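Long-range contacts in adenylyltransferase and sulfurtransferase uba4 (Chaetomium thermophilum, PDB 6YUB), which probably activates a ubiquitin-like sulfur carrier by adenylation and transfers sulfur to it, for tRNA wobble thiolation and molybdenum cofactor synthesis: residues Ile3-Tyr8 / Arg117-Pro122; Thr25-His30 / Pro43-Leu48; Glu88-Leu93 / Arg104-Ile109. All coordinates share one frame; numbering follows the deposited sequence.

Interaction 1. Residues Ile3-Tyr8 / Arg117-Pro122; sequences ITATAY and RDEVDP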
ATOM      1  N   ILE C   3       0.774  -0.275  -9.457  1.00 79.12           N
ATOM      2  CA  ILE C   3      -0.462  -0.862  -9.962  1.00 75.61           C
ATOM      3  C   ILE C   3      -1.572   0.165  -9.810  1.00 73.03           C
ATOM      4  O   ILE C   3      -1.604   0.927  -8.839  1.00 74.39           O
ATOM      5  CB  ILE C   3      -0.811  -2.173  -9.228  1.00 72.85           C
ATOM      6  CG1 ILE C   3      -1.954  -2.897  -9.942  1.00 75.70           C
ATOM      7  CG2 ILE C   3      -1.195  -1.890  -7.782  1.00 69.61           C
ATOM      8  CD1 ILE C   3      -2.158  -4.325  -9.475  1.00 77.25           C
ATOM      9  N   THR C   4      -2.484   0.185 -10.776  1.00 63.67           N
ATOM     10  CA  THR C   4      -3.612   1.097 -10.737  1.00 63.05           C
ATOM     11  C   THR C   4      -4.665   0.598  -9.751  1.00 62.14           C
ATOM     12  O   THR C   4      -4.718  -0.584  -9.401  1.00 62.67           O
ATOM     13  CB  THR C   4      -4.229   1.248 -12.128  1.00 65.14           C
ATOM     14  OG1 THR C   4      -4.756  -0.013 -12.559  1.00 66.81           O
ATOM     15  CG2 THR C   4      -3.181   1.724 -13.126  1.00 66.50           C
ATOM     16  N   ALA C   5      -5.511   1.526  -9.298  1.00 64.38           N
ATOM     17  CA  ALA C   5      -6.584   1.156  -8.383  1.00 68.56           C
ATOM     18  C   ALA C   5      -7.516   0.131  -9.016  1.00 73.72           C
ATOM     19  O   ALA C   5      -7.933  -0.830  -8.358  1.00 71.84           O
ATOM     20  CB  ALA C   5      -7.365   2.400  -7.960  1.00 67.53           C
ATOM     21  N   THR C   6      -7.850   0.315 -10.294  1.00 94.42           N
ATOM     22  CA  THR C   6      -8.725  -0.630 -10.978  1.00 99.78           C
ATOM     23  C   THR C   6      -8.059  -1.994 -11.115  1.00101.27           C
ATOM     24  O   THR C   6      -8.668  -3.026 -10.810  1.00106.30           O
ATOM     25  CB  THR C   6      -9.114  -0.085 -12.355  1.00102.65           C
ATOM     26  OG1 THR C   6      -7.933   0.314 -13.064  1.00103.40           O
ATOM     27  CG2 THR C   6     -10.052   1.103 -12.219  1.00102.03           C
ATOM     28  N   ALA C   7      -6.806  -2.019 -11.578  1.00 72.67           N
ATOM     29  CA  ALA C   7      -6.107  -3.287 -11.748  1.00 69.68           C
ATOM     30  C   ALA C   7      -5.977  -4.025 -10.422  1.00 68.81           C
ATOM     31  O   ALA C   7      -6.174  -5.244 -10.360  1.00 70.89           O
ATOM     32  CB  ALA C   7      -4.729  -3.047 -12.365  1.00 69.80           C
ATOM     33  N   TYR C   8      -5.642  -3.304  -9.349  1.00 73.56           N
ATOM     34  CA  TYR C   8      -5.528  -3.939  -8.041  1.00 70.48           C
ATOM     35  C   TYR C   8      -6.862  -4.526  -7.599  1.00 71.29           C
ATOM     36  O   TYR C   8      -6.906  -5.608  -7.001  1.00 70.99           O
ATOM     37  CB  TYR C   8      -5.022  -2.933  -7.010  1.00 66.09           C
ATOM     38  CG  TYR C   8      -5.091  -3.442  -5.590  1.00 64.22           C
ATOM     39  CD1 TYR C   8      -4.167  -4.364  -5.118  1.00 65.77           C
ATOM     40  CD2 TYR C   8      -6.081  -3.003  -4.722  1.00 64.50           C
ATOM     41  CE1 TYR C   8      -4.227  -4.834  -3.820  1.00 66.36           C
ATOM     42  CE2 TYR C   8      -6.149  -3.467  -3.423  1.00 64.35           C
ATOM     43  CZ  TYR C   8      -5.221  -4.383  -2.977  1.00 66.19           C
ATOM     44  OH  TYR C   8      -5.285  -4.846  -1.684  1.00 67.30           O
ATOM     45  N   ARG C 117     -11.242   5.868  -4.662  1.00 72.53           N
ATOM     46  CA  ARG C 117     -12.580   6.450  -4.684  1.00 76.88           C
ATOM     47  C   ARG C 117     -13.028   6.736  -6.112  1.00 80.66           C
ATOM     48  O   ARG C 117     -14.157   6.413  -6.500  1.00 83.99           O
ATOM     49  CB  ARG C 117     -12.603   7.732  -3.848  1.00 76.65           C
ATOM     50  CG  ARG C 117     -13.966   8.404  -3.781  1.00 81.21           C
ATOM     51  CD  ARG C 117     -13.841   9.906  -3.551  1.00 82.57           C
ATOM     52  NE  ARG C 117     -15.128  10.584  -3.690  1.00 88.12           N
ATOM     53  CZ  ARG C 117     -16.034  10.680  -2.719  1.00 92.62           C
ATOM     54  NH1 ARG C 117     -15.800  10.140  -1.529  1.00 91.72           N
ATOM     55  NH2 ARG C 117     -17.175  11.315  -2.940  1.00 97.48           N
ATOM     56  N   ASP C 118     -12.152   7.346  -6.913  1.00 82.60           N
ATOM     57  CA  ASP C 118     -12.530   7.761  -8.257  1.00 87.36           C
ATOM     58  C   ASP C 118     -12.654   6.593  -9.225  1.00 90.30           C
ATOM     59  O   ASP C 118     -13.282   6.748 -10.279  1.00 94.09           O
ATOM     60  CB  ASP C 118     -11.507   8.763  -8.801  1.00 88.27           C
ATOM     61  CG  ASP C 118     -11.486  10.061  -8.020  1.00 90.41           C
ATOM     62  OD1 ASP C 118     -12.397  10.272  -7.192  1.00 92.83           O
ATOM     63  OD2 ASP C 118     -10.557  10.870  -8.231  1.00 90.68           O
ATOM     64  N   GLU C 119     -12.085   5.433  -8.899  1.00 98.59           N
ATOM     65  CA  GLU C 119     -12.008   4.333  -9.850  1.00101.67           C
ATOM     66  C   GLU C 119     -12.854   3.123  -9.491  1.00105.91           C
ATOM     67  O   GLU C 119     -13.331   2.441 -10.402  1.00110.13           O
ATOM     68  CB  GLU C 119     -10.549   3.877 -10.010  1.00 97.27           C
ATOM     69  CG  GLU C 119      -9.791   4.607 -11.106  1.00 96.41           C
ATOM     70  CD  GLU C 119      -8.303   4.701 -10.828  1.00 91.87           C
ATOM     71  OE1 GLU C 119      -7.885   5.673 -10.166  1.00 89.78           O
ATOM     72  OE2 GLU C 119      -7.554   3.803 -11.267  1.00 92.77           O
ATOM     73  N   VAL C 120     -13.058   2.828  -8.206  1.00 94.88           N
ATOM     74  CA  VAL C 120     -13.706   1.575  -7.842  1.00 98.32           C
ATOM     75  C   VAL C 120     -14.812   1.764  -6.813  1.00 97.09           C
ATOM     76  O   VAL C 120     -15.844   1.085  -6.872  1.00101.00           O
ATOM     77  CB  VAL C 120     -12.663   0.554  -7.332  1.00 98.83           C
ATOM     78  CG1 VAL C 120     -11.568   0.342  -8.370  1.00 99.57           C
ATOM     79  CG2 VAL C 120     -12.054   1.008  -6.012  1.00 96.44           C
ATOM     80  N   ASP C 121     -14.619   2.679  -5.867  1.00 90.39           N
ATOM     81  CA  ASP C 121     -15.536   2.849  -4.738  1.00 91.68           C
ATOM     82  C   ASP C 121     -15.921   4.315  -4.609  1.00 89.36           C
ATOM     83  O   ASP C 121     -15.361   5.049  -3.784  1.00 85.28           O
ATOM     84  CB  ASP C 121     -14.906   2.331  -3.441  1.00 94.15           C
ATOM     85  CG  ASP C 121     -15.863   2.366  -2.264  1.00 99.59           C
ATOM     86  OD1 ASP C 121     -17.005   2.840  -2.434  1.00103.97           O
ATOM     87  OD2 ASP C 121     -15.472   1.915  -1.166  1.00 99.59           O
ATOM     88  N   PRO C 122     -16.897   4.774  -5.400  1.00102.07           N
ATOM     89  CA  PRO C 122     -17.317   6.184  -5.304  1.00102.43           C
ATOM     90  C   PRO C 122     -17.884   6.570  -3.946  1.00102.06           C
ATOM     91  O   PRO C 122     -18.046   7.769  -3.685  1.00103.30           O
ATOM     92  CB  PRO C 122     -18.382   6.315  -6.405  1.00106.08           C
ATOM     93  CG  PRO C 122     -18.111   5.177  -7.348  1.00106.20           C
ATOM     94  CD  PRO C 122     -17.591   4.057  -6.487  1.00104.95           C
TER
HETATM   95  O   HOH W   1      -4.987   4.246 -10.048  1.00 61.48           O

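Interaction 2. Residues Thr25-His30 / Pro43-Leu48; sequences TREKEH and PFSKFL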
ATOM      1  N   THR C  25      -0.578   3.642   4.637  1.00 61.54           N
ATOM      2  CA  THR C  25       0.424   4.493   5.265  1.00 62.03           C
ATOM      3  C   THR C  25      -0.118   5.848   5.704  1.00 61.76           C
ATOM      4  O   THR C  25       0.668   6.708   6.115  1.00 63.41           O
ATOM      5  CB  THR C  25       1.606   4.704   4.309  1.00 62.96           C
ATOM      6  OG1 THR C  25       1.118   4.887   2.972  1.00 60.70           O
ATOM      7  CG2 THR C  25       2.549   3.512   4.353  1.00 63.44           C
ATOM      8  N   ARG C  26      -1.426   6.064   5.629  1.00 91.43           N
ATOM      9  CA  ARG C  26      -1.989   7.320   6.094  1.00 91.36           C
ATOM     10  C   ARG C  26      -1.849   7.431   7.612  1.00 92.75           C
ATOM     11  O   ARG C  26      -1.626   6.445   8.319  1.00 94.95           O
ATOM     12  CB  ARG C  26      -3.457   7.434   5.692  1.00 86.71           C
ATOM     13  CG  ARG C  26      -3.697   7.387   4.191  1.00 80.15           C
ATOM     14  CD  ARG C  26      -5.182   7.476   3.883  1.00 75.62           C
ATOM     15  NE  ARG C  26      -5.915   6.321   4.398  1.00 72.28           N
ATOM     16  CZ  ARG C  26      -7.234   6.279   4.557  1.00 70.40           C
ATOM     17  NH1 ARG C  26      -7.980   7.332   4.251  1.00 69.24           N
ATOM     18  NH2 ARG C  26      -7.805   5.180   5.031  1.00 69.74           N
ATOM     19  N   GLU C  27      -1.982   8.655   8.111  1.00 75.74           N
ATOM     20  CA  GLU C  27      -1.906   8.885   9.545  1.00 78.01           C
ATOM     21  C   GLU C  27      -3.135   8.299  10.237  1.00 82.94           C
ATOM     22  O   GLU C  27      -4.186   8.083   9.625  1.00 80.16           O
ATOM     23  CB  GLU C  27      -1.777  10.377   9.838  1.00 76.08           C
ATOM     24  CG  GLU C  27      -0.497  10.996   9.293  1.00 73.70           C
ATOM     25  CD  GLU C  27       0.755  10.399   9.913  1.00 73.96           C
ATOM     26  OE1 GLU C  27       0.807  10.277  11.154  1.00 76.27           O
ATOM     27  OE2 GLU C  27       1.683  10.043   9.158  1.00 72.84           O
ATOM     28  N   LYS C  28      -2.985   8.038  11.539  1.00 69.13           N
ATOM     29  CA  LYS C  28      -4.019   7.337  12.292  1.00 79.95           C
ATOM     30  C   LYS C  28      -5.389   7.974  12.090  1.00 94.28           C
ATOM     31  O   LYS C  28      -6.369   7.284  11.788  1.00 98.65           O
ATOM     32  CB  LYS C  28      -3.652   7.315  13.778  1.00 82.18           C
ATOM     33  N   GLU C  29      -5.475   9.295  12.251  1.00102.38           N
ATOM     34  CA  GLU C  29      -6.757   9.980  12.113  1.00124.27           C
ATOM     35  C   GLU C  29      -7.392   9.692  10.757  1.00105.87           C
ATOM     36  O   GLU C  29      -8.591   9.410  10.665  1.00106.98           O
ATOM     37  CB  GLU C  29      -6.571  11.482  12.318  1.00141.00           C
ATOM     38  CG  GLU C  29      -6.580  11.909  13.774  1.00165.28           C
ATOM     39  CD  GLU C  29      -5.999  13.295  13.980  1.00188.33           C
ATOM     40  OE1 GLU C  29      -4.938  13.589  13.389  1.00193.68           O
ATOM     41  OE2 GLU C  29      -6.603  14.089  14.732  1.00199.33           O
ATOM     42  N   HIS C  30      -6.599   9.766   9.683  1.00 79.21           N
ATOM     43  CA  HIS C  30      -7.134   9.485   8.354  1.00 65.89           C
ATOM     44  C   HIS C  30      -7.568   8.028   8.231  1.00 71.90           C
ATOM     45  O   HIS C  30      -8.619   7.735   7.651  1.00 82.82           O
ATOM     46  CB  HIS C  30      -6.093   9.821   7.287  1.00 66.45           C
ATOM     47  CG  HIS C  30      -5.801  11.285   7.166  1.00 83.64           C
ATOM     48  ND1 HIS C  30      -4.739  11.773   6.436  1.00 95.52           N
ATOM     49  CD2 HIS C  30      -6.437  12.365   7.677  1.00 90.22           C
ATOM     50  CE1 HIS C  30      -4.730  13.092   6.506  1.00 89.48           C
ATOM     51  NE2 HIS C  30      -5.750  13.477   7.252  1.00 89.90           N
ATOM     52  N   PRO C  43       1.406   4.117  10.042  1.00 70.90           N
ATOM     53  CA  PRO C  43       1.558   5.566   9.848  1.00 69.53           C
ATOM     54  C   PRO C  43       2.887   5.936   9.205  1.00 67.05           C
ATOM     55  O   PRO C  43       3.958   5.524   9.654  1.00 68.00           O
ATOM     56  CB  PRO C  43       1.447   6.124  11.273  1.00 72.98           C
ATOM     57  CG  PRO C  43       0.592   5.128  11.992  1.00 75.78           C
ATOM     58  CD  PRO C  43       0.939   3.781  11.403  1.00 74.08           C
ATOM     59  N   PHE C  44       2.801   6.728   8.132  1.00 58.83           N
ATOM     60  CA  PHE C  44       3.999   7.180   7.432  1.00 58.84           C
ATOM     61  C   PHE C  44       4.936   7.924   8.375  1.00 60.30           C
ATOM     62  O   PHE C  44       6.153   7.700   8.358  1.00 59.51           O
ATOM     63  CB  PHE C  44       3.585   8.059   6.245  1.00 55.93           C
ATOM     64  CG  PHE C  44       4.723   8.470   5.350  1.00 57.46           C
ATOM     65  CD1 PHE C  44       5.548   7.521   4.769  1.00 60.18           C
ATOM     66  CD2 PHE C  44       4.949   9.808   5.070  1.00 57.85           C
ATOM     67  CE1 PHE C  44       6.590   7.903   3.940  1.00 60.25           C
ATOM     68  CE2 PHE C  44       5.984  10.194   4.244  1.00 59.91           C
ATOM     69  CZ  PHE C  44       6.806   9.241   3.677  1.00 61.02           C
ATOM     70  N   SER C  45       4.387   8.797   9.222  1.00 64.20           N
ATOM     71  CA  SER C  45       5.219   9.584  10.126  1.00 71.10           C
ATOM     72  C   SER C  45       6.074   8.686  11.013  1.00 72.54           C
ATOM     73  O   SER C  45       7.281   8.912  11.166  1.00 72.82           O
ATOM     74  CB  SER C  45       4.338  10.501  10.977  1.00 72.63           C
ATOM     75  OG  SER C  45       3.405   9.749  11.735  1.00 74.62           O
ATOM     76  N   LYS C  46       5.464   7.658  11.609  1.00 83.19           N
ATOM     77  CA  LYS C  46       6.214   6.738  12.457  1.00 84.98           C
ATOM     78  C   LYS C  46       7.046   5.759  11.638  1.00 83.21           C
ATOM     79  O   LYS C  46       8.091   5.294  12.109  1.00 85.94           O
ATOM     80  CB  LYS C  46       5.258   5.969  13.370  1.00 85.54           C
ATOM     81  N   PHE C  47       6.604   5.438  10.421  1.00 74.59           N
ATOM     82  CA  PHE C  47       7.335   4.496   9.579  1.00 72.54           C
ATOM     83  C   PHE C  47       8.754   4.981   9.311  1.00 73.43           C
ATOM     84  O   PHE C  47       9.721   4.226   9.464  1.00 76.11           O
ATOM     85  CB  PHE C  47       6.571   4.287   8.268  1.00 67.59           C
ATOM     86  CG  PHE C  47       7.325   3.502   7.237  1.00 66.14           C
ATOM     87  CD1 PHE C  47       7.220   2.122   7.181  1.00 65.34           C
ATOM     88  CD2 PHE C  47       8.132   4.145   6.311  1.00 64.08           C
ATOM     89  CE1 PHE C  47       7.912   1.399   6.228  1.00 65.86           C
ATOM     90  CE2 PHE C  47       8.828   3.427   5.359  1.00 64.41           C
ATOM     91  CZ  PHE C  47       8.717   2.052   5.316  1.00 65.81           C
ATOM     92  N   LEU C  48       8.900   6.248   8.915  1.00 72.12           N
ATOM     93  CA  LEU C  48      10.221   6.764   8.571  1.00 75.98           C
ATOM     94  C   LEU C  48      11.142   6.789   9.783  1.00 77.37           C
ATOM     95  O   LEU C  48      12.341   6.511   9.665  1.00 78.29           O
ATOM     96  CB  LEU C  48      10.090   8.165   7.969  1.00 80.48           C
ATOM     97  CG  LEU C  48       9.348   8.244   6.635  1.00 83.71           C
ATOM     98  CD1 LEU C  48       8.097   9.108   6.726  1.00 83.75           C
ATOM     99  CD2 LEU C  48      10.281   8.770   5.549  1.00 84.65           C
TER

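Interaction 3. Residues Glu88-Leu93 / Arg104-Ile109; sequences EVVEKL and RKIMDI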
ATOM      1  N   GLU C  88       8.047   6.320  -1.917  1.00 81.07           N
ATOM      2  CA  GLU C  88       9.169   6.331  -0.985  1.00 81.72           C
ATOM      3  C   GLU C  88       9.107   5.126  -0.053  1.00 75.98           C
ATOM      4  O   GLU C  88      10.115   4.448   0.170  1.00 74.00           O
ATOM      5  CB  GLU C  88       9.183   7.633  -0.183  1.00 87.05           C
ATOM      6  CG  GLU C  88      10.314   7.709   0.831  1.00 93.93           C
ATOM      7  CD  GLU C  88      10.605   9.126   1.288  1.00 99.81           C
ATOM      8  OE1 GLU C  88       9.721   9.998   1.150  1.00101.58           O
ATOM      9  OE2 GLU C  88      11.727   9.368   1.781  1.00101.67           O
ATOM     10  N   VAL C  89       7.922   4.838   0.492  1.00 77.20           N
ATOM     11  CA  VAL C  89       7.760   3.667   1.351  1.00 76.54           C
ATOM     12  C   VAL C  89       8.255   2.417   0.634  1.00 75.35           C
ATOM     13  O   VAL C  89       9.026   1.623   1.186  1.00 73.40           O
ATOM     14  CB  VAL C  89       6.291   3.520   1.788  1.00 74.24           C
ATOM     15  CG1 VAL C  89       6.067   2.171   2.456  1.00 75.08           C
ATOM     16  CG2 VAL C  89       5.898   4.654   2.721  1.00 72.70           C
ATOM     17  N   VAL C  90       7.820   2.229  -0.614  1.00 80.49           N
ATOM     18  CA  VAL C  90       8.249   1.069  -1.386  1.00 81.92           C
ATOM     19  C   VAL C  90       9.759   1.087  -1.585  1.00 85.63           C
ATOM     20  O   VAL C  90      10.416   0.039  -1.575  1.00 86.51           O
ATOM     21  CB  VAL C  90       7.504   1.022  -2.734  1.00 82.23           C
ATOM     22  CG1 VAL C  90       8.105  -0.042  -3.642  1.00 79.49           C
ATOM     23  CG2 VAL C  90       6.020   0.767  -2.512  1.00 81.86           C
ATOM     24  N   GLU C  91      10.336   2.279  -1.763  1.00 73.44           N
ATOM     25  CA  GLU C  91      11.766   2.375  -2.033  1.00 78.38           C
ATOM     26  C   GLU C  91      12.591   1.926  -0.833  1.00 85.09           C
ATOM     27  O   GLU C  91      13.640   1.292  -0.998  1.00 86.64           O
ATOM     28  CB  GLU C  91      12.126   3.809  -2.422  1.00 78.22           C
ATOM     29  N   LYS C  92      12.138   2.244   0.381  1.00 93.62           N
ATOM     30  CA  LYS C  92      12.905   1.900   1.572  1.00 97.00           C
ATOM     31  C   LYS C  92      12.758   0.430   1.941  1.00 99.73           C
ATOM     32  O   LYS C  92      13.689  -0.158   2.504  1.00102.94           O
ATOM     33  CB  LYS C  92      12.476   2.782   2.745  1.00 97.22           C
ATOM     34  CG  LYS C  92      12.427   4.268   2.413  1.00 96.86           C
ATOM     35  CD  LYS C  92      12.095   5.114   3.636  1.00 96.26           C
ATOM     36  CE  LYS C  92      13.329   5.814   4.192  1.00 95.63           C
ATOM     37  NZ  LYS C  92      13.168   7.298   4.194  1.00 95.82           N
ATOM     38  N   LEU C  93      11.609  -0.180   1.640  1.00 81.68           N
ATOM     39  CA  LEU C  93      11.439  -1.603   1.915  1.00 79.56           C
ATOM     40  C   LEU C  93      12.434  -2.430   1.108  1.00 83.08           C
ATOM     41  O   LEU C  93      13.073  -3.346   1.637  1.00 82.16           O
ATOM     42  CB  LEU C  93      10.007  -2.034   1.606  1.00 78.21           C
ATOM     43  CG  LEU C  93       8.887  -1.437   2.461  1.00 76.86           C
ATOM     44  CD1 LEU C  93       7.610  -2.263   2.307  1.00 77.51           C
ATOM     45  CD2 LEU C  93       9.280  -1.332   3.924  1.00 76.51           C
ATOM     46  N   ARG C 104      10.068 -11.410  -3.953  1.00110.44           N
ATOM     47  CA  ARG C 104       8.918 -10.776  -3.321  1.00105.95           C
ATOM     48  C   ARG C 104       8.714  -9.395  -3.931  1.00101.22           C
ATOM     49  O   ARG C 104       9.583  -8.525  -3.815  1.00 97.95           O
ATOM     50  CB  ARG C 104       9.118 -10.677  -1.809  1.00104.56           C
ATOM     51  CG  ARG C 104       8.062  -9.844  -1.105  1.00102.93           C
ATOM     52  CD  ARG C 104       7.730 -10.396   0.271  1.00102.89           C
ATOM     53  NE  ARG C 104       8.830 -10.247   1.222  1.00101.53           N
ATOM     54  CZ  ARG C 104       8.743 -10.546   2.515  1.00102.11           C
ATOM     55  NH1 ARG C 104       7.606 -11.011   3.019  1.00102.70           N
ATOM     56  NH2 ARG C 104       9.793 -10.375   3.305  1.00102.32           N
ATOM     57  N   LYS C 105       7.569  -9.200  -4.580  1.00100.48           N
ATOM     58  CA  LYS C 105       7.259  -7.940  -5.241  1.00 94.49           C
ATOM     59  C   LYS C 105       6.575  -6.987  -4.271  1.00 90.75           C
ATOM     60  O   LYS C 105       5.699  -7.385  -3.497  1.00 92.46           O
ATOM     61  CB  LYS C 105       6.366  -8.177  -6.459  1.00 93.18           C
ATOM     62  N   ILE C 106       6.985  -5.722  -4.319  1.00 83.17           N
ATOM     63  CA  ILE C 106       6.434  -4.674  -3.465  1.00 77.21           C
ATOM     64  C   ILE C 106       5.948  -3.556  -4.375  1.00 75.79           C
ATOM     65  O   ILE C 106       6.719  -3.037  -5.193  1.00 72.03           O
ATOM     66  CB  ILE C 106       7.468  -4.147  -2.459  1.00 72.90           C
ATOM     67  CG1 ILE C 106       7.975  -5.291  -1.578  1.00 77.24           C
ATOM     68  CG2 ILE C 106       6.861  -3.048  -1.598  1.00 70.92           C
ATOM     69  CD1 ILE C 106       9.377  -5.075  -1.049  1.00 78.71           C
ATOM     70  N   MET C 107       4.677  -3.192  -4.238  1.00 66.44           N
ATOM     71  CA  MET C 107       4.044  -2.236  -5.131  1.00 71.32           C
ATOM     72  C   MET C 107       3.333  -1.162  -4.319  1.00 69.45           C
ATOM     73  O   MET C 107       3.206  -1.254  -3.095  1.00 69.89           O
ATOM     74  CB  MET C 107       3.029  -2.923  -6.059  1.00 79.54           C
ATOM     75  CG  MET C 107       3.531  -4.182  -6.738  1.00 90.72           C
ATOM     76  SD  MET C 107       2.237  -5.436  -6.834  1.00 98.43           S
ATOM     77  CE  MET C 107       0.837  -4.439  -7.341  1.00 98.75           C
ATOM     78  N   ASP C 108       2.861  -0.137  -5.026  1.00 69.71           N
ATOM     79  CA  ASP C 108       1.977   0.863  -4.441  1.00 69.59           C
ATOM     80  C   ASP C 108       0.857   1.162  -5.426  1.00 68.63           C
ATOM     81  O   ASP C 108       0.990   0.953  -6.634  1.00 70.52           O
ATOM     82  CB  ASP C 108       2.725   2.153  -4.075  1.00 69.10           C
ATOM     83  CG  ASP C 108       3.212   2.910  -5.292  1.00 68.80           C
ATOM     84  OD1 ASP C 108       3.686   2.264  -6.250  1.00 69.43           O
ATOM     85  OD2 ASP C 108       3.121   4.155  -5.288  1.00 65.62           O
ATOM     86  N   ILE C 109      -0.252   1.659  -4.891  1.00 69.83           N
ATOM     87  CA  ILE C 109      -1.444   1.934  -5.685  1.00 67.42           C
ATOM     88  C   ILE C 109      -1.328   3.334  -6.272  1.00 66.00           C
ATOM     89  O   ILE C 109      -1.181   4.316  -5.537  1.00 65.02           O
ATOM     90  CB  ILE C 109      -2.721   1.785  -4.842  1.00 64.90           C
ATOM     91  CG1 ILE C 109      -2.810   0.354  -4.298  1.00 64.86           C
ATOM     92  CG2 ILE C 109      -3.953   2.138  -5.665  1.00 65.04           C
ATOM     93  CD1 ILE C 109      -4.126   0.005  -3.635  1.00 65.42           C
TER

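Interaction 1. Residues Ile3-Tyr8 / Arg117-Pro122
Thr6 and Glu119 bring the two backbones closest, their CA atoms 6.1 Å apart, where the first turn of helix 5-13 passes the last turn of helix 112-119. Glu119 does most of the touching. Its aliphatic part lies across the methyl of Thr6 at about a right angle, with Thr6 CG2 3.6 Å from Glu119 CB and almost as near to CG. Beyond CG the chain runs extended and carries the carboxylate past Ala5, whose CB sits 3.6 Å from Glu119 OE2. No direct hydrogen bond crosses between the segments. Instead one water spans the gap: it accepts from Ala5 N at 2.9 Å and donates to Glu119 OE2, also at 2.9 Å. Ala5 N belongs to the first residue of helix 5-13, so the carboxylate probably also interacts favourably with the positive end of that helix dipole.

Both helices belong to the rhodanese-like domain, the part that probably carries the sulfurtransferase activity, and the contact is a surface one that packs the first helix of the chain against the last. Thr4 is the N-cap of helix 5-13; its OG1 accepts from Ala7 N at 3.0 Å with an N-H...O angle of 154°, fixing the turn against which Glu119 rests. Where the chain leaves helix 112-119, Val120 turns one methyl inward: CG1 stands anti to its own carbonyl carbon (chi1 -56°) and meets Ala5 O at 3.8 Å and Thr6 CA at 4.0 Å. Deeper in, Ala5 also packs on Ala115 of helix 112-119 and on Ile109 of strand 106-109, while the Tyr8 ring touches Trp116 and its hydroxyl is hydrogen-bonded to His20 NE2.

Interaction 2. Residues Thr25-His30 / Pro43-Leu48
In the rhodanese-like domain, the chain leaving strand 21-24 crosses the N-terminus of helix 44-54 close to the predicted persulfide cysteine, Cys80, and this contact joins that turn to the helix end. The two backbones come within 4.8 Å at the CA atoms of Glu27 and Pro43, which are the N-cap residues of helices 28-33 and 44-54. Thr25 O receives Phe44 N at 2.9 Å, a bent bond (138° at the hydrogen) whose donor lies tilted from the carbonyl plane. Phe44 CB stands 3.2 Å from the same oxygen. One residue on, Arg26 O rests 3.6 Å from Pro43 CA and takes a hydrogen bond from Asn41 ND2.

Glu27 reaches over to the first turn of helix 44-54 by folding back at chi2 (-62°), and both its carboxylate oxygens grip Ser45. OE2 accepts from Ser45 N at 3.0 Å, while OE1 accepts from the hydroxyl; each oxygen uses its syn lone pair, so the N-H and the hydroxyl meet the open end of the carboxylate, one on each oxygen. A negative group at this helix end probably also gains from the helix dipole. An alanine here would remove the carboxylate, and Ser45 N and OG would probably both lose the acceptor that ties them to the Thr25-His30 segment. Thr25 turns its hydroxyl to Val79 O and touches Cys80, its side chain about 3 Å from that of the cysteine at their nearest atoms, so the bonded turn lies directly beside the probable sulfur-carrying residue. The hydroxyl of Ser45, set between its own backbone N and carbonyl carbon (chi1 59°), ends 2.7 Å from Glu27 OE1.

Interaction 3. Residues Glu88-Leu93 / Arg104-Ile109
Val90 pushes its two methyls against strand 106-109, each onto a different part of the backbone. CG1 lies 3.6 Å from Ile106 O and 3.8 Å from Ile106 CG2, while CG2 comes 3.5 Å from Met107 O and also meets Asp108 CB at 3.9 Å. Standing opposite its own backbone N, with chi1 at 171°, CG1 faces Ile106 and leaves CG2 to reach the next residues along the strand. The Val90 and Ile106 side chains pass alongside one another, pointing opposite ways, and meet through Val90 CG1 and Ile106 CG2.

One turn further along the helix, Leu93 crosses Ile106 at about a right angle. Leu93 CD1 touches Ile106 CG2 at 4.1 Å, and Ile106 CD1 reaches back to Leu93 CB at the same distance. Ile106 is therefore shared by two helix residues three apart: its CG2 branch meets both, and the end of its longer branch, CD1, meets Leu93 CB. No hydrogen bond crosses here; the contact is apolar packing plus methyls laid against backbone carbonyls. Asp108 meets Val90 through CB, while its carboxylate forms a salt bridge with Arg2.

The axes of segments 88-93 and 106-109 come within 8.2 Å and run at 175°, almost antiparallel, as expected when a helix returns over the sheet in a beta-alpha-beta crossover. That unit is strand 76-79, helix 86-95 and strand 106-109. Val90 also packs on Val78, so the helix covers both strands that it connects. Strand 106-109 lies between 2-3 and 76-79 in the parallel sheet, Ile109 packs on Tyr8 of helix 5-13, and helix 86-95 also meets helix 44-54 through Val89 on Phe44 and Leu93 on Phe47.

Overall arrangement
All three contacts belong to one rhodanese-like domain built round a parallel sheet of strand order 1-5-4-2-3. Interaction 1 joins the first and last helices of the chain, and the other two are nested within the loop it closes, interaction 2 coming before interaction 3. The centres of interactions 1 and 2 are 21 Å apart and the two do not touch, their nearest atoms lying about 9 Å apart. Interaction 3 meets both: Ile3 N lies 3.1 Å from Asp108 O, probably hydrogen-bonded, and Phe44 CE1 packs 3.5 Å from Val89 CG2, so that helix 86-95 and strand 106-109 lie between interaction 1 and the Thr25-His30 segment beside Cys80.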